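Long-range contact in YqgE/AlgH family protein (Corynebacterium diphtheriae NCTC 13129, PDB 2GS5), which is of unknown function and belongs to the UPF0301 (AlgH) family of conserved bacterial proteins: residues L77-V91 with S130-A142. Residues are numbered along the deposited sequence; the frame is centred on the assembly and turned at random.
Sequences LYIGGPLNQQSVVGV and SGMRLFAGHAEWA
Arg133 lies across one face of the Tyr78 ring: its CD sits over the ring centre, 3.5 Å from the centroid, and its guanidinium carries on flat from over the ring's far end to the hydroxyl, planes 4° apart, with Tyr78 OH beneath the guanidinium centre. CG of Arg133 stands anti to the backbone N (chi1 -175°), and bends at chi2 and chi3 turn the chain over the ring; NH2 is held by Ala167 O. Phe135 fills the groove between Tyr78 and Val91. Its CD1 presses on Tyr78 CB at 3.5 Å, its CE2 meets Val91 CG2 at 3.7 Å, and Val50 of strand 47-51 packs against it too. On the other face of the sheet, Leu134 CB is caught between Leu77 CD2 (3.7 Å) and Val88 CG1, while its CD2 drops onto the bare CA of Gly90. In the mixed sheet of this AlgH-family protein, strand 131-136 runs between 77-79, parallel, and 87-91, antiparallel; residues 80-86 carry the chain round the corner at Gly137, from one edge of 131-136 to the other. Ladder bonds run down each side, among them the straight one from Tyr78 N to Leu134 O (177°). At the corner Gly137, with a positive phi, packs its CA against two carbonyls in CA-H...O contacts, 3.1 Å from Leu83 O and 3.2 Å from Asn84 O. Ala136 CB rests against Gln85 O, and Gln85 NE2 donates to Gly81 O from above the carbonyl plane, tying two parts of the loop together. Past the corner Leu83 pairs with His138, and Leu83 CB sits over one face of the imidazole, toward the rim. Asn84 lies alongside that ring and donates through ND2 to His138 NE2 (3.1 Å), tilted from the ring plane. The side chains of Leu83 and Glu140 cross at about a right angle, CD1 against CB.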
ATOM      1  N   LEU A  77      -8.084   9.293  -7.059  1.00 13.28           N
ATOM      2  CA  LEU A  77      -8.171   8.502  -5.848  1.00 13.27           C
ATOM      3  C   LEU A  77      -7.995   7.035  -6.227  1.00 13.09           C
ATOM      4  O   LEU A  77      -8.551   6.565  -7.233  1.00 13.29           O
ATOM      5  CB  LEU A  77      -9.521   8.695  -5.163  1.00 13.39           C
ATOM      6  CG  LEU A  77      -9.786  10.073  -4.546  1.00 15.16           C
ATOM      7  CD1 LEU A  77     -11.197  10.131  -3.950  1.00 17.12           C
ATOM      8  CD2 LEU A  77      -8.744  10.384  -3.497  1.00 17.62           C
ATOM      9  N   TYR A  78      -7.217   6.327  -5.413  1.00 12.27           N
ATOM     10  CA  TYR A  78      -7.120   4.878  -5.500  1.00 12.73           C
ATOM     11  C   TYR A  78      -8.088   4.294  -4.471  1.00 12.46           C
ATOM     12  O   TYR A  78      -8.374   4.933  -3.456  1.00 13.52           O
ATOM     13  CB  TYR A  78      -5.670   4.431  -5.255  1.00 13.16           C
ATOM     14  CG  TYR A  78      -4.823   4.519  -6.525  1.00 13.49           C
ATOM     15  CD1 TYR A  78      -4.684   5.720  -7.206  1.00 13.37           C
ATOM     16  CD2 TYR A  78      -4.173   3.399  -7.039  1.00 12.59           C
ATOM     17  CE1 TYR A  78      -3.942   5.810  -8.362  1.00 12.88           C
ATOM     18  CE2 TYR A  78      -3.423   3.478  -8.211  1.00 13.54           C
ATOM     19  CZ  TYR A  78      -3.301   4.689  -8.858  1.00 12.72           C
ATOM     20  OH  TYR A  78      -2.550   4.775 -10.029  1.00 15.38           O
ATOM     21  N   ILE A  79      -8.607   3.103  -4.744  1.00 12.21           N
ATOM     22  CA  ILE A  79      -9.545   2.449  -3.833  1.00 12.09           C
ATOM     23  C   ILE A  79      -8.711   1.674  -2.827  1.00 11.28           C
ATOM     24  O   ILE A  79      -8.109   0.652  -3.159  1.00 11.81           O
ATOM     25  CB  ILE A  79     -10.494   1.516  -4.577  1.00 12.00           C
ATOM     26  CG1 ILE A  79     -11.259   2.303  -5.639  1.00 13.89           C
ATOM     27  CG2 ILE A  79     -11.479   0.852  -3.585  1.00 13.15           C
ATOM     28  CD1 ILE A  79     -12.190   3.330  -5.057  1.00 19.13           C
ATOM     29  N   GLY A  80      -8.633   2.188  -1.611  1.00 11.46           N
ATOM     30  CA  GLY A  80      -7.805   1.575  -0.583  1.00 11.26           C
ATOM     31  C   GLY A  80      -8.365   0.309   0.023  1.00 11.30           C
ATOM     32  O   GLY A  80      -7.620  -0.542   0.503  1.00 10.80           O
ATOM     33  N   GLY A  81      -9.685   0.166  -0.007  1.00 11.39           N
ATOM     34  CA  GLY A  81     -10.328  -0.981   0.600  1.00 11.42           C
ATOM     35  C   GLY A  81     -11.814  -0.759   0.759  1.00 11.60           C
ATOM     36  O   GLY A  81     -12.346   0.300   0.406  1.00 11.75           O
ATOM     37  N   PRO A  82     -12.499  -1.763   1.306  1.00 11.32           N
ATOM     38  CA  PRO A  82     -13.958  -1.747   1.350  1.00 11.53           C
ATOM     39  C   PRO A  82     -14.582  -0.942   2.495  1.00 11.22           C
ATOM     40  O   PRO A  82     -15.780  -0.676   2.461  1.00 11.03           O
ATOM     41  CB  PRO A  82     -14.296  -3.225   1.492  1.00 11.79           C
ATOM     42  CG  PRO A  82     -13.172  -3.765   2.286  1.00 12.28           C
ATOM     43  CD  PRO A  82     -11.946  -3.024   1.833  1.00 12.10           C
ATOM     44  N   LEU A  83     -13.789  -0.571   3.497  1.00 11.13           N
ATOM     45  CA  LEU A  83     -14.291   0.143   4.666  1.00 11.59           C
ATOM     46  C   LEU A  83     -14.086   1.638   4.530  1.00 11.98           C
ATOM     47  O   LEU A  83     -13.030   2.079   4.104  1.00 11.70           O
ATOM     48  CB  LEU A  83     -13.572  -0.323   5.929  1.00 11.85           C
ATOM     49  CG  LEU A  83     -13.865  -1.762   6.354  1.00 12.77           C
ATOM     50  CD1 LEU A  83     -12.716  -2.313   7.184  1.00 14.65           C
ATOM     51  CD2 LEU A  83     -15.158  -1.796   7.149  1.00 12.87           C
ATOM     52  N   ASN A  84     -15.078   2.413   4.943  1.00 13.50           N
ATOM     53  CA  ASN A  84     -14.929   3.856   5.044  1.00 14.28           C
ATOM     54  C   ASN A  84     -14.432   4.490   3.749  1.00 14.23           C
ATOM     55  O   ASN A  84     -13.440   5.221   3.740  1.00 14.54           O
ATOM     56  CB  ASN A  84     -14.014   4.214   6.224  1.00 14.41           C
ATOM     57  CG  ASN A  84     -14.585   3.760   7.540  1.00 16.85           C
ATOM     58  OD1 ASN A  84     -15.538   4.355   8.044  1.00 21.68           O
ATOM     59  ND2 ASN A  84     -14.025   2.690   8.100  1.00 18.88           N
ATOM     60  N   GLN A  85     -15.153   4.228   2.660  1.00 15.10           N
ATOM     61  CA  GLN A  85     -14.734   4.709   1.342  1.00 16.24           C
ATOM     62  C   GLN A  85     -14.880   6.221   1.126  1.00 15.97           C
ATOM     63  O   GLN A  85     -14.367   6.748   0.141  1.00 15.97           O
ATOM     64  CB  GLN A  85     -15.430   3.917   0.237  1.00 16.39           C
ATOM     65  CG  GLN A  85     -15.008   2.446   0.201  1.00 18.20           C
ATOM     66  CD  GLN A  85     -15.403   1.757  -1.090  1.00 19.25           C
ATOM     67  OE1 GLN A  85     -16.435   2.086  -1.689  1.00 23.94           O
ATOM     68  NE2 GLN A  85     -14.587   0.795  -1.529  1.00 18.78           N
ATOM     69  N   GLN A  86     -15.518   6.928   2.057  1.00 16.09           N
ATOM     70  CA  GLN A  86     -15.553   8.390   1.986  1.00 16.67           C
ATOM     71  C   GLN A  86     -14.421   9.039   2.782  1.00 16.46           C
ATOM     72  O   GLN A  86     -14.334  10.265   2.861  1.00 16.77           O
ATOM     73  CB  GLN A  86     -16.920   8.908   2.427  1.00 17.84           C
ATOM     74  CG  GLN A  86     -18.067   8.418   1.540  1.00 20.76           C
ATOM     75  CD  GLN A  86     -17.854   8.740   0.066  1.00 24.51           C
ATOM     76  OE1 GLN A  86     -17.787   9.911  -0.324  1.00 28.54           O
ATOM     77  NE2 GLN A  86     -17.741   7.699  -0.760  1.00 27.06           N
ATOM     78  N   SER A  87     -13.545   8.219   3.357  1.00 15.38           N
ATOM     79  CA  SER A  87     -12.384   8.708   4.077  1.00 15.78           C
ATOM     80  C   SER A  87     -11.131   8.481   3.242  1.00 15.40           C
ATOM     81  O   SER A  87     -10.987   7.452   2.583  1.00 14.35           O
ATOM     82  CB  SER A  87     -12.287   8.031   5.432  1.00 15.60           C
ATOM     83  OG  SER A  87     -13.428   8.360   6.214  1.00 15.82           O
ATOM     84  N   VAL A  88     -10.241   9.468   3.246  1.00 15.58           N
ATOM     85  CA  VAL A  88      -9.056   9.459   2.389  1.00 16.11           C
ATOM     86  C   VAL A  88      -7.775   9.464   3.229  1.00 16.41           C
ATOM     87  O   VAL A  88      -7.693  10.237   4.199  1.00 19.10           O
ATOM     88  CB  VAL A  88      -9.082  10.673   1.447  1.00 15.63           C
ATOM     89  CG1 VAL A  88      -7.830  10.716   0.566  1.00 16.14           C
ATOM     90  CG2 VAL A  88     -10.334  10.633   0.588  1.00 15.81           C
ATOM     91  N   VAL A  89      -6.830   8.605   2.847  1.00 16.98           N
ATOM     92  CA  VAL A  89      -5.485   8.457   3.423  1.00 16.64           C
ATOM     93  C   VAL A  89      -4.487   8.952   2.375  1.00 16.26           C
ATOM     94  O   VAL A  89      -4.643   8.655   1.199  1.00 16.03           O
ATOM     95  CB  VAL A  89      -5.148   6.931   3.696  1.00 17.01           C
ATOM     96  CG1 VAL A  89      -3.657   6.720   4.050  1.00 18.75           C
ATOM     97  CG2 VAL A  89      -6.029   6.368   4.768  1.00 19.60           C
ATOM     98  N   GLY A  90      -3.454   9.675   2.796  1.00 14.59           N
ATOM     99  CA  GLY A  90      -2.331  10.011   1.902  1.00 14.63           C
ATOM    100  C   GLY A  90      -1.103   9.203   2.279  1.00 14.30           C
ATOM    101  O   GLY A  90      -0.719   9.178   3.452  1.00 13.64           O
ATOM    102  N   VAL A  91      -0.499   8.548   1.292  1.00 13.66           N
ATOM    103  CA  VAL A  91       0.778   7.874   1.474  1.00 13.75           C
ATOM    104  C   VAL A  91       1.814   8.588   0.603  1.00 13.91           C
ATOM    105  O   VAL A  91       1.616   8.750  -0.603  1.00 14.13           O
ATOM    106  CB  VAL A  91       0.712   6.385   1.099  1.00 13.76           C
ATOM    107  CG1 VAL A  91       2.056   5.724   1.361  1.00 14.03           C
ATOM    108  CG2 VAL A  91      -0.368   5.670   1.914  1.00 14.15           C
ATOM    109  N   SER A 130       8.682  13.272  -2.546  1.00 12.07           N
ATOM    110  CA  SER A 130       8.983  13.116  -3.971  1.00 12.93           C
ATOM    111  C   SER A 130       7.791  12.556  -4.716  1.00 13.24           C
ATOM    112  O   SER A 130       7.735  12.607  -5.944  1.00 14.25           O
ATOM    113  CB  SER A 130      10.194  12.209  -4.191  1.00 13.26           C
ATOM    114  OG  SER A 130      10.002  10.931  -3.606  1.00 14.73           O
ATOM    115  N   GLY A 131       6.842  12.004  -3.966  1.00 13.44           N
ATOM    116  CA  GLY A 131       5.625  11.454  -4.544  1.00 13.32           C
ATOM    117  C   GLY A 131       4.580  11.244  -3.478  1.00 13.11           C
ATOM    118  O   GLY A 131       4.895  11.227  -2.295  1.00 12.63           O
HETATM  119  N   MSE A 132       3.326  11.118  -3.901  1.00 14.29           N
HETATM  120  CA  MSE A 132       2.221  10.899  -2.975  1.00 15.80           C
HETATM  121  C   MSE A 132       1.012  10.348  -3.727  1.00 14.10           C
HETATM  122  O   MSE A 132       0.786  10.683  -4.884  1.00 13.72           O
HETATM  123  CB  MSE A 132       1.857  12.210  -2.280  1.00 16.43           C
HETATM  124  CG  MSE A 132       0.870  12.075  -1.155  1.00 16.82           C
HETATM  125 SE   MSE A 132       0.488  13.842  -0.452  1.00 27.12          SE
HETATM  126  CE  MSE A 132      -1.010  14.232  -1.647  1.00 25.16           C
ATOM    127  N   ARG A 133       0.229   9.518  -3.048  1.00 13.12           N
ATOM    128  CA  ARG A 133      -0.982   8.945  -3.623  1.00 12.79           C
ATOM    129  C   ARG A 133      -2.068   8.953  -2.563  1.00 12.40           C
ATOM    130  O   ARG A 133      -1.780   8.781  -1.375  1.00 12.10           O
ATOM    131  CB  ARG A 133      -0.702   7.515  -4.096  1.00 12.68           C
ATOM    132  CG  ARG A 133      -1.862   6.842  -4.826  1.00 12.82           C
ATOM    133  CD  ARG A 133      -1.367   5.880  -5.890  1.00 13.06           C
ATOM    134  NE  ARG A 133      -0.816   6.611  -7.029  1.00 13.41           N
ATOM    135  CZ  ARG A 133      -0.114   6.061  -8.015  1.00 13.63           C
ATOM    136  NH1 ARG A 133       0.152   4.766  -8.006  1.00 14.58           N
ATOM    137  NH2 ARG A 133       0.338   6.834  -9.003  1.00 14.00           N
ATOM    138  N   LEU A 134      -3.302   9.169  -3.002  1.00 11.67           N
ATOM    139  CA  LEU A 134      -4.455   9.263  -2.101  1.00 12.11           C
ATOM    140  C   LEU A 134      -5.353   8.048  -2.260  1.00 11.40           C
ATOM    141  O   LEU A 134      -5.639   7.618  -3.374  1.00 11.69           O
ATOM    142  CB  LEU A 134      -5.250  10.537  -2.379  1.00 12.34           C
ATOM    143  CG  LEU A 134      -4.496  11.825  -2.050  1.00 13.73           C
ATOM    144  CD1 LEU A 134      -5.246  13.042  -2.544  1.00 15.58           C
ATOM    145  CD2 LEU A 134      -4.262  11.948  -0.553  1.00 16.11           C
ATOM    146  N   PHE A 135      -5.809   7.519  -1.130  1.00 12.03           N
ATOM    147  CA  PHE A 135      -6.598   6.295  -1.098  1.00 12.25           C
ATOM    148  C   PHE A 135      -7.915   6.502  -0.390  1.00 12.33           C
ATOM    149  O   PHE A 135      -7.944   6.988   0.735  1.00 12.90           O
ATOM    150  CB  PHE A 135      -5.823   5.187  -0.394  1.00 12.70           C
ATOM    151  CG  PHE A 135      -4.502   4.911  -1.030  1.00 12.36           C
ATOM    152  CD1 PHE A 135      -4.366   3.931  -2.004  1.00 13.68           C
ATOM    153  CD2 PHE A 135      -3.389   5.684  -0.697  1.00 14.03           C
ATOM    154  CE1 PHE A 135      -3.154   3.705  -2.628  1.00 13.50           C
ATOM    155  CE2 PHE A 135      -2.170   5.449  -1.305  1.00 12.92           C
ATOM    156  CZ  PHE A 135      -2.050   4.467  -2.271  1.00 13.55           C
ATOM    157  N   ALA A 136      -8.998   6.121  -1.059  1.00 11.86           N
ATOM    158  CA  ALA A 136     -10.343   6.179  -0.499  1.00 11.86           C
ATOM    159  C   ALA A 136     -10.677   4.809   0.062  1.00 11.54           C
ATOM    160  O   ALA A 136     -10.639   3.815  -0.663  1.00 11.74           O
ATOM    161  CB  ALA A 136     -11.353   6.577  -1.586  1.00 12.00           C
ATOM    162  N   GLY A 137     -10.976   4.750   1.352  1.00 11.59           N
ATOM    163  CA  GLY A 137     -11.305   3.496   2.009  1.00 11.40           C
ATOM    164  C   GLY A 137     -10.066   2.754   2.450  1.00 11.27           C
ATOM    165  O   GLY A 137      -8.943   3.106   2.078  1.00 10.95           O
ATOM    166  N   HIS A 138     -10.265   1.720   3.254  1.00 11.29           N
ATOM    167  CA  HIS A 138      -9.162   0.911   3.736  1.00 11.38           C
ATOM    168  C   HIS A 138      -9.625  -0.500   4.054  1.00 11.79           C
ATOM    169  O   HIS A 138     -10.816  -0.807   3.984  1.00 11.33           O
ATOM    170  CB  HIS A 138      -8.544   1.548   4.981  1.00 11.47           C
ATOM    171  CG  HIS A 138      -9.471   1.592   6.147  1.00 11.75           C
ATOM    172  ND1 HIS A 138      -9.551   0.587   7.082  1.00 15.87           N
ATOM    173  CD2 HIS A 138     -10.391   2.515   6.509  1.00 11.00           C
ATOM    174  CE1 HIS A 138     -10.463   0.902   7.984  1.00 12.25           C
ATOM    175  NE2 HIS A 138     -10.989   2.066   7.659  1.00 14.57           N
ATOM    176  N   ALA A 139      -8.641  -1.344   4.357  1.00 11.26           N
ATOM    177  CA  ALA A 139      -8.846  -2.725   4.782  1.00 12.04           C
ATOM    178  C   ALA A 139      -8.440  -2.827   6.255  1.00 12.11           C
ATOM    179  O   ALA A 139      -7.536  -2.133   6.701  1.00 11.71           O
ATOM    180  CB  ALA A 139      -8.013  -3.659   3.931  1.00 12.68           C
ATOM    181  N   GLU A 140      -9.148  -3.666   7.004  1.00 12.30           N
ATOM    182  CA  GLU A 140      -8.875  -3.857   8.432  1.00 12.67           C
ATOM    183  C   GLU A 140      -8.828  -5.342   8.745  1.00 12.50           C
ATOM    184  O   GLU A 140      -9.623  -6.118   8.206  1.00 13.31           O
ATOM    185  CB  GLU A 140      -9.958  -3.186   9.305  1.00 12.82           C
ATOM    186  CG  GLU A 140      -9.682  -3.255  10.820  1.00 14.12           C
ATOM    187  CD  GLU A 140     -10.775  -2.636  11.702  1.00 15.21           C
ATOM    188  OE1 GLU A 140     -11.740  -2.061  11.172  1.00 18.24           O
ATOM    189  OE2 GLU A 140     -10.674  -2.759  12.948  1.00 19.95           O
ATOM    190  N   TRP A 141      -7.895  -5.723   9.616  1.00 11.71           N
ATOM    191  CA  TRP A 141      -7.829  -7.069  10.192  1.00 12.17           C
ATOM    192  C   TRP A 141      -8.011  -6.979  11.692  1.00 12.20           C
ATOM    193  O   TRP A 141      -7.310  -6.218  12.368  1.00 12.14           O
ATOM    194  CB  TRP A 141      -6.492  -7.756   9.898  1.00 11.94           C
ATOM    195  CG  TRP A 141      -6.365  -8.187   8.491  1.00 11.81           C
ATOM    196  CD1 TRP A 141      -6.565  -9.442   7.999  1.00 12.21           C
ATOM    197  CD2 TRP A 141      -6.061  -7.358   7.365  1.00 11.15           C
ATOM    198  NE1 TRP A 141      -6.400  -9.447   6.635  1.00 11.74           N
ATOM    199  CE2 TRP A 141      -6.095  -8.181   6.218  1.00 11.70           C
ATOM    200  CE3 TRP A 141      -5.760  -6.003   7.210  1.00 11.92           C
ATOM    201  CZ2 TRP A 141      -5.827  -7.695   4.939  1.00 12.16           C
ATOM    202  CZ3 TRP A 141      -5.509  -5.519   5.933  1.00 12.06           C
ATOM    203  CH2 TRP A 141      -5.540  -6.363   4.817  1.00 12.99           C
ATOM    204  N   ALA A 142      -8.941  -7.765  12.215  1.00 12.52           N
ATOM    205  CA  ALA A 142      -9.070  -7.907  13.655  1.00 13.39           C
ATOM    206  C   ALA A 142      -7.779  -8.471  14.237  1.00 13.90           C
ATOM    207  O   ALA A 142      -6.991  -9.094  13.525  1.00 14.16           O
ATOM    208  CB  ALA A 142     -10.226  -8.826  13.989  1.00 13.16           C
TER